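Local coordinates for protein 1-deoxy-D-xylulose 5-phosphate reductoisomerase (Zymomonas mobilis, PDB 1R0K) that catalyses the NADPH-dependent rearrangement and reduction of 1-deoxy-D-xylulose 5-phosphate to 2-C-methyl-D-erythritol 4-phosphate, a step of isoprenoid biosynthesis, at residues L21-R26 and E281-S286; A48-N53 and E70-S75; R165-R170 and E251-S256; S244-M249 and A259-P264; A323-A328 and K348-T353. All coordinates share one frame; numbering follows the deposited sequence.

Contact 1 (L21-R26 and E281-S286)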
# COMPACT_ATOMS: atom_id res chain seq x y z
N LEU B 21 19.38 -9.21 -14.58
CA LEU B 21 19.53 -9.85 -15.89
C LEU B 21 18.41 -10.85 -16.16
O LEU B 21 17.93 -10.98 -17.29
CB LEU B 21 20.89 -10.53 -16.00
CG LEU B 21 22.02 -9.57 -16.43
CD1 LEU B 21 23.36 -10.23 -16.26
CD2 LEU B 21 21.79 -9.15 -17.87
N ASP B 22 17.99 -11.55 -15.11
CA ASP B 22 16.90 -12.52 -15.23
C ASP B 22 15.70 -11.83 -15.89
O ASP B 22 15.15 -12.33 -16.86
CB ASP B 22 16.50 -13.04 -13.84
CG ASP B 22 15.39 -14.08 -13.90
OD1 ASP B 22 15.69 -15.28 -14.06
OD2 ASP B 22 14.20 -13.69 -13.81
N LEU B 23 15.32 -10.67 -15.36
CA LEU B 23 14.18 -9.94 -15.90
C LEU B 23 14.44 -9.38 -17.29
O LEU B 23 13.55 -9.38 -18.14
CB LEU B 23 13.76 -8.81 -14.95
CG LEU B 23 13.34 -9.26 -13.54
CD1 LEU B 23 12.74 -8.08 -12.78
CD2 LEU B 23 12.32 -10.38 -13.65
N ILE B 24 15.66 -8.89 -17.52
CA ILE B 24 16.01 -8.34 -18.83
C ILE B 24 15.96 -9.41 -19.91
O ILE B 24 15.41 -9.20 -20.99
CB ILE B 24 17.42 -7.71 -18.81
CG1 ILE B 24 17.43 -6.46 -17.92
CG2 ILE B 24 17.86 -7.35 -20.23
CD1 ILE B 24 18.80 -5.85 -17.71
N GLU B 25 16.54 -10.57 -19.62
CA GLU B 25 16.58 -11.65 -20.60
C GLU B 25 15.24 -12.29 -20.93
O GLU B 25 15.11 -12.96 -21.96
CB GLU B 25 17.61 -12.68 -20.15
CG GLU B 25 19.03 -12.16 -20.32
CD GLU B 25 20.09 -13.15 -19.92
OE1 GLU B 25 20.51 -13.14 -18.74
OE2 GLU B 25 20.48 -13.96 -20.79
N ARG B 26 14.24 -12.07 -20.08
CA ARG B 26 12.89 -12.58 -20.32
C ARG B 26 12.17 -11.54 -21.18
O ARG B 26 11.01 -11.72 -21.56
CB ARG B 26 12.11 -12.72 -19.01
CG ARG B 26 12.69 -13.73 -18.04
CD ARG B 26 11.99 -13.66 -16.69
NE ARG B 26 12.58 -14.61 -15.75
CZ ARG B 26 12.37 -15.92 -15.79
NH1 ARG B 26 11.57 -16.44 -16.71
NH2 ARG B 26 12.98 -16.71 -14.92
N GLU B 281 5.54 -8.27 -15.39
CA GLU B 281 5.42 -9.50 -14.65
C GLU B 281 6.81 -10.00 -14.29
O GLU B 281 7.79 -9.73 -15.00
CB GLU B 281 4.69 -10.55 -15.50
CG GLU B 281 4.49 -11.87 -14.78
CD GLU B 281 3.44 -12.73 -15.44
OE1 GLU B 281 3.57 -13.00 -16.65
OE2 GLU B 281 2.48 -13.13 -14.74
N THR B 282 6.92 -10.68 -13.15
CA THR B 282 8.19 -11.28 -12.74
C THR B 282 7.79 -12.63 -12.17
O THR B 282 6.61 -12.86 -11.89
CB THR B 282 8.93 -10.49 -11.62
OG1 THR B 282 8.30 -10.73 -10.36
CG2 THR B 282 8.92 -8.99 -11.92
N PRO B 283 8.74 -13.56 -12.02
CA PRO B 283 8.34 -14.85 -11.47
C PRO B 283 8.33 -14.89 -9.94
O PRO B 283 8.21 -15.94 -9.34
CB PRO B 283 9.35 -15.82 -12.08
CG PRO B 283 10.56 -14.98 -12.24
CD PRO B 283 10.04 -13.64 -12.70
N ALA B 284 8.43 -13.72 -9.32
CA ALA B 284 8.42 -13.65 -7.85
C ALA B 284 7.18 -14.37 -7.31
O ALA B 284 6.09 -14.26 -7.87
CB ALA B 284 8.43 -12.20 -7.39
N GLU B 285 7.36 -15.10 -6.22
CA GLU B 285 6.27 -15.84 -5.60
C GLU B 285 5.25 -14.92 -4.93
O GLU B 285 5.61 -13.91 -4.31
CB GLU B 285 6.84 -16.82 -4.58
CG GLU B 285 5.78 -17.60 -3.80
CD GLU B 285 6.39 -18.67 -2.91
OE1 GLU B 285 7.28 -18.35 -2.10
OE2 GLU B 285 5.96 -19.84 -3.03
N SER B 286 3.97 -15.28 -5.06
CA SER B 286 2.88 -14.52 -4.46
C SER B 286 2.80 -14.91 -2.99
O SER B 286 2.63 -16.09 -2.66
CB SER B 286 1.55 -14.85 -5.14
OG SER B 286 1.55 -14.43 -6.49
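Leu-23, on a helix near the start of the chain, packs against Thr-282 and Pro-283 of a loop more than 250 residues further on, and no hydrogen bond links the two segments. The apolar part rests on the forked end of Leu-23. Its CD2 lies 4.0 Å from CB of Thr-282 and 4.1 Å from CD of Pro-283, while CD1 meets the threonine methyl CG2 at 4.0 Å. A second kind of contact sets a proline ring against a flat cation: CG of Pro-283 stands 3.7 Å above the guanidinium plane of Arg-26, displaced toward its rim. A salt bridge back to the last helical turn holds that plane. Arg-26, its chain extended from CG to NE, grips Asp-22 side-on, with NE to OD2 at 2.7 Å in an almost straight bond (179°) and NH2 to OD1 at 3.2 Å in a more bent one. OD2 of Asp-22 also forms a salt bridge with Arg-267, whose side chain touches Leu-23 and Pro-283. An alanine in place of Asp-22 would probably leave Arg-26 and Arg-267 without their shared carboxylate and the Arg-26 guanidinium freer to turn off the proline ring. Polar order in the loop comes from Thr-282, whose OG1 accepts from N of Ala-284 at 3.2 Å, an ST turn, and is also hydrogen-bonded to the backbone O of Asp-254 of the second subunit. Helix 15-25 follows strand 5-10 of the parallel sheet, so the contact ties the first helix of a Rossmann-type nucleotide-binding fold to the loop after helix 267-275.

Contact 2 (A48-N53 and E70-S75); sequences AAKRTN and EALAGS
Lys-50 crosses from helix 42-51 to Ala-71, Leu-72 and Ser-75, and its aliphatic stem and charged tip find different partners on the way. CB leaves the helix toward the second segment. Next, CG touches CD2 of Leu-72 at 3.9 Å and lies 4.2 Å from CB of Ser-75, so the stem rests against both a leucine methyl and the turn ending at Ser-75. The chain then bends, chi3 at -70° turning CE back toward the backbone of Ala-71. CD and CE draw progressively nearer to Ala-71 O, CE reaching 3.7 Å, and NZ ends in a hydrogen bond to that oxygen at 3.3 Å. The C=O...NZ angle is 159°, with the nitrogen tilted a little from the carbonyl plane. The ammonium group thus sits by the last turn of helix 65-72, where the helix dipole would probably favour its charge. In the Rossmann-type fold these two helices are the connections of successive beta-alpha-beta units, leading from strand 31-38 to 56-59 and from 56-59 to 78-81. Next to the lysine in sequence, Ala-49 has its CB 4.4 Å from CD2 of Leu-72, and Val-77 touches both residues. A Schellman motif with positive phi at Asn-53 follows helix 42-51, and a type II turn runs from Leu-72 to Ser-75. In that turn both N and OG of Ser-75 donate to Leu-72 O, OG meeting a lone pair in the carbonyl plane.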
# COMPACT_ATOMS: atom_id res chain seq x y z
N ALA B 48 27.11 -13.40 -19.75
CA ALA B 48 25.96 -12.50 -19.75
C ALA B 48 26.03 -11.52 -20.92
O ALA B 48 25.04 -11.28 -21.61
CB ALA B 48 25.90 -11.74 -18.44
N ALA B 49 27.22 -10.96 -21.13
CA ALA B 49 27.42 -10.00 -22.21
C ALA B 49 27.12 -10.63 -23.57
O ALA B 49 26.43 -10.04 -24.40
CB ALA B 49 28.86 -9.49 -22.18
N LYS B 50 27.64 -11.83 -23.79
CA LYS B 50 27.42 -12.52 -25.05
C LYS B 50 25.96 -12.92 -25.24
O LYS B 50 25.43 -12.82 -26.34
CB LYS B 50 28.33 -13.76 -25.14
CG LYS B 50 29.80 -13.39 -25.28
CD LYS B 50 30.68 -14.61 -25.53
CE LYS B 50 30.78 -15.49 -24.31
NZ LYS B 50 31.71 -16.62 -24.57
N ARG B 51 25.31 -13.36 -24.17
CA ARG B 51 23.91 -13.76 -24.24
C ARG B 51 23.04 -12.59 -24.66
O ARG B 51 22.22 -12.70 -25.58
CB ARG B 51 23.41 -14.25 -22.89
CG ARG B 51 24.03 -15.52 -22.38
CD ARG B 51 23.13 -16.13 -21.33
NE ARG B 51 22.83 -15.20 -20.24
CZ ARG B 51 23.62 -15.01 -19.19
NH1 ARG B 51 23.27 -14.15 -18.24
NH2 ARG B 51 24.76 -15.69 -19.08
N THR B 52 23.21 -11.46 -23.97
CA THR B 52 22.42 -10.26 -24.24
C THR B 52 22.94 -9.42 -25.39
O THR B 52 22.40 -8.35 -25.68
CB THR B 52 22.35 -9.37 -22.99
OG1 THR B 52 23.67 -8.91 -22.66
CG2 THR B 52 21.78 -10.15 -21.81
N ASN B 53 23.99 -9.90 -26.05
CA ASN B 53 24.56 -9.18 -27.18
C ASN B 53 24.89 -7.75 -26.73
O ASN B 53 24.62 -6.78 -27.45
CB ASN B 53 23.56 -9.14 -28.34
CG ASN B 53 24.17 -8.61 -29.62
OD1 ASN B 53 23.45 -8.27 -30.56
ND2 ASN B 53 25.50 -8.54 -29.67
N GLU B 70 39.76 -12.41 -23.97
CA GLU B 70 39.80 -13.77 -24.48
C GLU B 70 38.41 -14.40 -24.44
O GLU B 70 38.00 -15.07 -25.39
CB GLU B 70 40.76 -14.62 -23.64
CG GLU B 70 42.22 -14.21 -23.78
CD GLU B 70 43.15 -15.04 -22.92
OE1 GLU B 70 43.11 -16.29 -23.03
OE2 GLU B 70 43.92 -14.45 -22.13
N ALA B 71 37.70 -14.19 -23.35
CA ALA B 71 36.36 -14.73 -23.18
C ALA B 71 35.40 -14.19 -24.24
O ALA B 71 34.46 -14.88 -24.64
CB ALA B 71 35.83 -14.41 -21.79
N LEU B 72 35.64 -12.96 -24.68
CA LEU B 72 34.78 -12.33 -25.67
C LEU B 72 35.26 -12.51 -27.10
O LEU B 72 34.60 -12.07 -28.05
CB LEU B 72 34.65 -10.83 -25.36
CG LEU B 72 34.03 -10.48 -24.00
CD1 LEU B 72 33.98 -8.97 -23.83
CD2 LEU B 72 32.63 -11.07 -23.91
N ALA B 73 36.40 -13.16 -27.27
CA ALA B 73 36.94 -13.38 -28.61
C ALA B 73 35.90 -14.09 -29.48
O ALA B 73 35.30 -15.08 -29.05
CB ALA B 73 38.21 -14.21 -28.53
N GLY B 74 35.69 -13.58 -30.69
CA GLY B 74 34.73 -14.19 -31.59
C GLY B 74 33.37 -13.52 -31.58
O GLY B 74 32.57 -13.71 -32.49
N SER B 75 33.11 -12.73 -30.54
CA SER B 75 31.84 -12.03 -30.42
C SER B 75 31.97 -10.58 -30.86
O SER B 75 33.01 -10.17 -31.38
CB SER B 75 31.35 -12.07 -28.97
OG SER B 75 32.18 -11.28 -28.13

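Contact 3 (R165-R170 and E251-S256); sequences RDYVRR and EYLDGS
Two contrasting arginine shapes bring Arg-169 and Arg-170 to the carboxylate of Glu-251. CG of Arg-170 takes the crowded position between its backbone N and carbonyl carbon (chi1 62°), and the chain then runs extended to NE; Arg-169 instead bends at chi3 (-68°). Each guanidinium stands about 80° from the carboxylate plane. Arg-170 fastens side-on to a single oxygen, OE1, through NE at 2.7 Å and NH2 at 2.9 Å, whereas NH1 of Arg-169 meets OE2 at 2.9 Å nearly along the C-O axis. The second subunit adds partners: its Ser-286 bonds to OE2 of Glu-251, its Glu-281 forms a salt bridge with Arg-169, and its Leu-287 O accepts from NH2 of Arg-170. Within the chain, NH1 of Arg-170 pairs with Glu-237. A leucine in place of Glu-251 would probably leave both arginines without their common counter-charge and Ser-286 of the second subunit without that acceptor. In the backbone, Glu-251 O accepts from Arg-169 N at 2.8 Å and, weakly, from Arg-170 N at 3.5 Å, while Glu-251 N donates to Arg-170 O. Further on, Leu-253 N bonds to Tyr-167 O at 3.0 Å. Arg-169 and Arg-170 thus both face the one residue Glu-251, and the antiparallel register shifts by one: a classic beta bulge where strands 168-175 and 246-252 meet the second subunit.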
# COMPACT_ATOMS: atom_id res chain seq x y z
N ARG B 165 4.97 15.56 -0.96
CA ARG B 165 5.60 15.14 0.29
C ARG B 165 4.86 15.56 1.56
O ARG B 165 4.96 14.88 2.58
CB ARG B 165 7.03 15.67 0.36
CG ARG B 165 7.92 15.19 -0.77
CD ARG B 165 9.39 15.39 -0.41
NE ARG B 165 9.72 16.79 -0.17
CZ ARG B 165 9.85 17.70 -1.14
NH1 ARG B 165 9.69 17.34 -2.41
NH2 ARG B 165 10.14 18.95 -0.83
N ASP B 166 4.13 16.67 1.51
CA ASP B 166 3.42 17.14 2.69
C ASP B 166 2.27 16.24 3.14
O ASP B 166 1.76 16.41 4.25
CB ASP B 166 2.88 18.56 2.47
CG ASP B 166 3.99 19.57 2.25
OD1 ASP B 166 5.13 19.34 2.70
OD2 ASP B 166 3.70 20.62 1.63
N TYR B 167 1.85 15.31 2.29
CA TYR B 167 0.76 14.41 2.66
C TYR B 167 1.23 13.32 3.62
O TYR B 167 0.41 12.59 4.19
CB TYR B 167 0.17 13.74 1.42
CG TYR B 167 -0.53 14.67 0.46
CD1 TYR B 167 -0.86 15.98 0.82
CD2 TYR B 167 -0.90 14.23 -0.82
CE1 TYR B 167 -1.54 16.83 -0.05
CE2 TYR B 167 -1.58 15.07 -1.70
CZ TYR B 167 -1.89 16.36 -1.31
OH TYR B 167 -2.57 17.18 -2.19
N VAL B 168 2.54 13.20 3.79
CA VAL B 168 3.09 12.19 4.68
C VAL B 168 3.07 12.59 6.15
O VAL B 168 3.54 13.67 6.52
CB VAL B 168 4.56 11.85 4.31
CG1 VAL B 168 5.16 10.89 5.34
CG2 VAL B 168 4.62 11.23 2.92
N ARG B 169 2.52 11.72 6.99
CA ARG B 169 2.50 11.96 8.43
C ARG B 169 3.72 11.24 9.01
O ARG B 169 4.42 11.77 9.86
CB ARG B 169 1.24 11.40 9.08
CG ARG B 169 1.29 11.42 10.61
CD ARG B 169 -0.08 11.15 11.19
NE ARG B 169 -0.99 12.26 10.92
CZ ARG B 169 -2.27 12.11 10.62
NH1 ARG B 169 -2.81 10.90 10.55
NH2 ARG B 169 -3.03 13.18 10.41
N ARG B 170 3.97 10.03 8.53
CA ARG B 170 5.12 9.26 8.99
C ARG B 170 5.49 8.15 8.01
O ARG B 170 4.65 7.66 7.26
CB ARG B 170 4.85 8.64 10.37
CG ARG B 170 3.70 7.65 10.41
CD ARG B 170 3.69 6.77 11.68
NE ARG B 170 2.43 6.06 11.79
CZ ARG B 170 2.18 5.04 12.61
NH1 ARG B 170 3.11 4.57 13.43
NH2 ARG B 170 0.97 4.50 12.61
N GLU B 251 2.27 6.54 6.18
CA GLU B 251 0.96 6.97 6.64
C GLU B 251 0.68 8.37 6.12
O GLU B 251 1.56 9.24 6.14
CB GLU B 251 0.86 7.00 8.17
CG GLU B 251 -0.57 7.27 8.66
CD GLU B 251 -0.68 7.40 10.16
OE1 GLU B 251 -0.07 6.59 10.88
OE2 GLU B 251 -1.40 8.32 10.62
N TYR B 252 -0.54 8.57 5.65
CA TYR B 252 -0.98 9.84 5.11
C TYR B 252 -1.75 10.63 6.16
O TYR B 252 -2.19 10.07 7.17
CB TYR B 252 -1.85 9.61 3.87
CG TYR B 252 -1.07 9.06 2.69
CD1 TYR B 252 -0.42 7.82 2.75
CD2 TYR B 252 -0.95 9.80 1.52
CE1 TYR B 252 0.34 7.35 1.67
CE2 TYR B 252 -0.20 9.34 0.44
CZ TYR B 252 0.44 8.12 0.52
OH TYR B 252 1.19 7.70 -0.55
N LEU B 253 -1.91 11.93 5.90
CA LEU B 253 -2.62 12.86 6.79
C LEU B 253 -4.03 12.44 7.14
O LEU B 253 -4.57 12.88 8.17
CB LEU B 253 -2.68 14.26 6.15
CG LEU B 253 -1.38 14.93 5.69
CD1 LEU B 253 -1.68 16.36 5.22
CD2 LEU B 253 -0.37 14.95 6.83
N ASP B 254 -4.65 11.61 6.31
CA ASP B 254 -6.01 11.17 6.59
C ASP B 254 -6.07 9.92 7.47
O ASP B 254 -7.15 9.43 7.79
CB ASP B 254 -6.81 10.96 5.30
CG ASP B 254 -6.19 9.95 4.35
OD1 ASP B 254 -5.42 9.08 4.81
OD2 ASP B 254 -6.49 10.01 3.14
N GLY B 255 -4.90 9.42 7.86
CA GLY B 255 -4.84 8.25 8.71
C GLY B 255 -4.56 6.98 7.94
O GLY B 255 -4.29 5.93 8.51
N SER B 256 -4.62 7.09 6.61
CA SER B 256 -4.38 5.94 5.75
C SER B 256 -2.91 5.53 5.75
O SER B 256 -2.01 6.36 5.65
CB SER B 256 -4.83 6.25 4.33
OG SER B 256 -4.50 5.19 3.45

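Contact 4 (S244-M249 and A259-P264); sequences SVIHSM and AQIGSP
His-247 and Gln-260 meet across the beta hairpin of strands 246-252 and 257-261, where the axes of segments 246-249 and 259-261 run at 168°. The imidazole and the amide are nearly coplanar, 24° apart, and meet at the ring edge. There NE2 of Gln-260 donates to ND1 of His-247 at 2.7 Å, each partner close to the other's plane. The bend of Gln-260 at chi2 (-84°) swings CD round toward the histidine. Over the middle of one ring face stands the carbonyl oxygen of Val-245, 3.4 Å above the plane, and that oxygen also accepts from Gly-262 N. The other ring nitrogen, NE2, is hydrogen-bonded to a water at 2.9 Å, which in turn bonds to Gly-262 O. Ser-248 lies beside Glu-152, a predicted metal ligand, so this part of strand 246-252 probably borders the active site. Strand 257-261 pairs antiparallel with a strand of the second subunit, and the sheet runs on across the interface. Ile-246 and Ile-261 lie side by side, pointing the same way, with their CG1 atoms 3.9 Å apart. On the same face CG of Met-249 presses on CB of Ala-259 at 3.4 Å, closer than usual van der Waals contact.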
# COMPACT_ATOMS: atom_id res chain seq x y z
N SER B 244 9.28 -9.83 8.38
CA SER B 244 9.77 -9.03 7.26
C SER B 244 8.95 -9.22 5.99
O SER B 244 9.51 -9.23 4.89
CB SER B 244 11.24 -9.36 6.97
OG SER B 244 12.07 -9.01 8.06
N VAL B 245 7.64 -9.38 6.12
CA VAL B 245 6.79 -9.54 4.95
C VAL B 245 6.27 -8.16 4.56
O VAL B 245 6.09 -7.86 3.38
CB VAL B 245 5.62 -10.52 5.19
CG1 VAL B 245 6.14 -11.95 5.10
CG2 VAL B 245 5.00 -10.29 6.56
N ILE B 246 6.00 -7.33 5.56
CA ILE B 246 5.61 -5.95 5.28
C ILE B 246 6.98 -5.31 5.15
O ILE B 246 7.76 -5.28 6.11
CB ILE B 246 4.82 -5.30 6.44
CG1 ILE B 246 3.44 -5.97 6.55
CG2 ILE B 246 4.68 -3.80 6.20
CD1 ILE B 246 2.53 -5.36 7.60
N HIS B 247 7.29 -4.84 3.95
CA HIS B 247 8.60 -4.27 3.65
C HIS B 247 8.83 -2.82 4.06
O HIS B 247 9.98 -2.36 4.05
CB HIS B 247 8.90 -4.52 2.17
CG HIS B 247 8.92 -5.97 1.81
ND1 HIS B 247 8.37 -6.46 0.64
CD2 HIS B 247 9.39 -7.05 2.48
CE1 HIS B 247 8.51 -7.77 0.61
NE2 HIS B 247 9.12 -8.16 1.71
N SER B 248 7.75 -2.13 4.42
CA SER B 248 7.75 -0.74 4.91
C SER B 248 6.41 -0.06 4.64
O SER B 248 5.61 -0.56 3.85
CB SER B 248 8.90 0.09 4.34
OG SER B 248 10.08 -0.13 5.11
N MET B 249 6.16 1.07 5.29
CA MET B 249 4.88 1.73 5.12
C MET B 249 4.95 3.25 5.16
O MET B 249 5.93 3.84 5.61
CB MET B 249 3.93 1.25 6.22
CG MET B 249 3.94 -0.25 6.46
SD MET B 249 2.83 -0.76 7.80
CE MET B 249 3.98 -0.93 9.15
N ALA B 259 1.04 0.16 2.63
CA ALA B 259 2.17 -0.72 2.88
C ALA B 259 2.47 -1.57 1.65
O ALA B 259 1.59 -1.83 0.84
CB ALA B 259 1.87 -1.61 4.08
N GLN B 260 3.72 -1.97 1.51
CA GLN B 260 4.10 -2.84 0.41
C GLN B 260 4.46 -4.14 1.09
O GLN B 260 5.26 -4.16 2.04
CB GLN B 260 5.29 -2.27 -0.36
CG GLN B 260 5.52 -2.94 -1.72
CD GLN B 260 6.33 -4.23 -1.63
OE1 GLN B 260 6.43 -5.00 -2.60
NE2 GLN B 260 6.92 -4.48 -0.46
N ILE B 261 3.83 -5.22 0.64
CA ILE B 261 4.03 -6.54 1.22
C ILE B 261 4.37 -7.55 0.13
O ILE B 261 4.00 -7.36 -1.03
CB ILE B 261 2.72 -7.00 1.93
CG1 ILE B 261 2.24 -5.89 2.88
CG2 ILE B 261 2.95 -8.30 2.69
CD1 ILE B 261 0.90 -6.17 3.53
N GLY B 262 5.08 -8.61 0.48
CA GLY B 262 5.39 -9.61 -0.52
C GLY B 262 6.44 -10.62 -0.11
O GLY B 262 6.93 -10.58 1.01
N SER B 263 6.75 -11.54 -1.02
CA SER B 263 7.78 -12.54 -0.78
C SER B 263 9.10 -11.77 -0.80
O SER B 263 9.13 -10.59 -1.15
CB SER B 263 7.76 -13.59 -1.89
OG SER B 263 7.79 -12.97 -3.16
N PRO B 264 10.22 -12.42 -0.43
CA PRO B 264 11.51 -11.74 -0.42
C PRO B 264 12.25 -11.62 -1.76
O PRO B 264 13.32 -11.01 -1.83
CB PRO B 264 12.31 -12.54 0.60
CG PRO B 264 11.77 -13.93 0.41
CD PRO B 264 10.29 -13.71 0.29
O HOH W 1 9.35 -11.02 2.10

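Contact 5 (A323-A328 and K348-T353)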
# COMPACT_ATOMS: atom_id res chain seq x y z
N ALA B 323 28.89 9.82 6.41
CA ALA B 323 30.03 9.20 5.74
C ALA B 323 31.03 8.71 6.79
O ALA B 323 31.59 7.62 6.66
CB ALA B 323 30.70 10.20 4.80
N VAL B 324 31.25 9.52 7.82
CA VAL B 324 32.18 9.15 8.88
C VAL B 324 31.68 7.92 9.61
O VAL B 324 32.44 7.00 9.89
CB VAL B 324 32.36 10.31 9.90
CG1 VAL B 324 33.21 9.85 11.08
CG2 VAL B 324 33.01 11.50 9.22
N MET B 325 30.38 7.90 9.91
CA MET B 325 29.79 6.76 10.60
C MET B 325 29.96 5.48 9.79
O MET B 325 30.35 4.44 10.33
CB MET B 325 28.31 7.00 10.85
CG MET B 325 27.62 5.88 11.61
SD MET B 325 25.84 6.12 11.71
CE MET B 325 25.35 5.44 10.14
N ASN B 326 29.68 5.57 8.50
CA ASN B 326 29.79 4.41 7.62
C ASN B 326 31.22 3.88 7.55
O ASN B 326 31.45 2.68 7.69
CB ASN B 326 29.32 4.75 6.20
CG ASN B 326 29.43 3.57 5.26
OD1 ASN B 326 28.72 2.58 5.41
ND2 ASN B 326 30.34 3.67 4.29
N ALA B 327 32.17 4.78 7.34
CA ALA B 327 33.57 4.37 7.26
C ALA B 327 34.05 3.76 8.57
O ALA B 327 34.71 2.72 8.57
CB ALA B 327 34.45 5.57 6.90
N ALA B 328 33.71 4.39 9.69
CA ALA B 328 34.13 3.85 10.99
C ALA B 328 33.54 2.46 11.21
O ALA B 328 34.20 1.58 11.77
CB ALA B 328 33.71 4.79 12.11
N LYS B 348 30.62 1.30 19.72
CA LYS B 348 31.40 2.21 20.55
C LYS B 348 32.49 2.89 19.73
O LYS B 348 32.70 4.09 19.84
CB LYS B 348 32.01 1.48 21.75
CG LYS B 348 30.96 1.06 22.77
CD LYS B 348 31.57 0.42 24.01
CE LYS B 348 30.48 -0.00 24.99
NZ LYS B 348 31.03 -0.59 26.24
N ILE B 349 33.19 2.11 18.91
CA ILE B 349 34.24 2.67 18.07
C ILE B 349 33.62 3.67 17.10
O ILE B 349 34.17 4.74 16.86
CB ILE B 349 34.97 1.57 17.26
CG1 ILE B 349 35.73 0.63 18.19
CG2 ILE B 349 35.91 2.21 16.25
CD1 ILE B 349 36.80 1.31 19.02
N VAL B 350 32.46 3.32 16.55
CA VAL B 350 31.79 4.22 15.62
C VAL B 350 31.46 5.53 16.32
O VAL B 350 31.74 6.61 15.80
CB VAL B 350 30.50 3.59 15.04
CG1 VAL B 350 29.74 4.62 14.21
CG2 VAL B 350 30.87 2.40 14.16
N GLU B 351 30.90 5.43 17.52
CA GLU B 351 30.54 6.62 18.30
C GLU B 351 31.76 7.49 18.58
O GLU B 351 31.72 8.71 18.37
CB GLU B 351 29.91 6.20 19.63
CG GLU B 351 29.15 7.33 20.32
CD GLU B 351 28.73 6.97 21.73
OE1 GLU B 351 28.40 5.80 21.98
OE2 GLU B 351 28.73 7.88 22.60
N LYS B 352 32.84 6.88 19.06
CA LYS B 352 34.07 7.61 19.36
C LYS B 352 34.60 8.33 18.14
O LYS B 352 35.00 9.49 18.22
CB LYS B 352 35.14 6.66 19.90
CG LYS B 352 34.89 6.17 21.32
CD LYS B 352 36.00 5.23 21.78
CE LYS B 352 35.79 4.76 23.21
NZ LYS B 352 35.79 5.88 24.18
N THR B 353 34.61 7.64 17.00
CA THR B 353 35.09 8.24 15.76
C THR B 353 34.23 9.45 15.38
O THR B 353 34.75 10.50 15.01
CB THR B 353 35.08 7.22 14.61
OG1 THR B 353 35.80 6.05 15.01
CG2 THR B 353 35.75 7.80 13.36
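Ala-328 meets Val-350 and Thr-353 where segments 323-328 and 348-353 bring their CA atoms nearest, and the small alanine lets those of Ala-328 and Val-350 approach to 5.2 Å. The segment axes pass 8.9 Å apart at 143°. On the tight side CB of Ala-328 lies 3.7 Å from CB of Thr-353, and CG of Met-325 is 3.6 Å from CG1 of Val-350. Ordinary van der Waals contacts flank these pairs: CG2 of Val-350 is 4.0 Å from C of Ala-328, and CG1 of Val-324 is 4.0 Å from CG2 of Thr-353. Both helices belong to the all-helical C-terminal part of the enzyme, in which helices 307-317 and 365-385 cover their flanks. From its CG onward Met-325 leads away from Val-350, bending at chi3 (84°), which places CE, and touches Leu-220 and Ile-223 of helix 216-229. The solvent side contrasts with this: on helix 345-356 Lys-348, Glu-351 and Lys-352 are exposed. Although Thr-353 is buried, its hydroxyl is satisfied within its own helix: OG1 donates to Ile-349 O at 2.8 Å from above the carbonyl plane, while the backbone N of Thr-353 reaches the same oxygen from the opposite face.

Overall arrangement
The chemistry of these contacts varies with their place in the fold. Contacts 4 and 5 are buried, the one a ladder of backbone bonds with apolar and polar side-chain pairs, the other apolar helix packing with no bond across it. Contacts 1, 2 and 3 are partly buried: contact 3 carries salt bridges across it, contact 2 one lysine-to-carbonyl bond, and contact 1 only packing, its charge pair lying within one segment. Contacts 3 and 4 share strand 246-252, and both, with contact 1, touch the second subunit. Contacts 1 and 2 meet through a salt bridge from Glu-25 to Arg-51. Contact 5 stands apart, about 17 Å from contact 4 between nearest atoms.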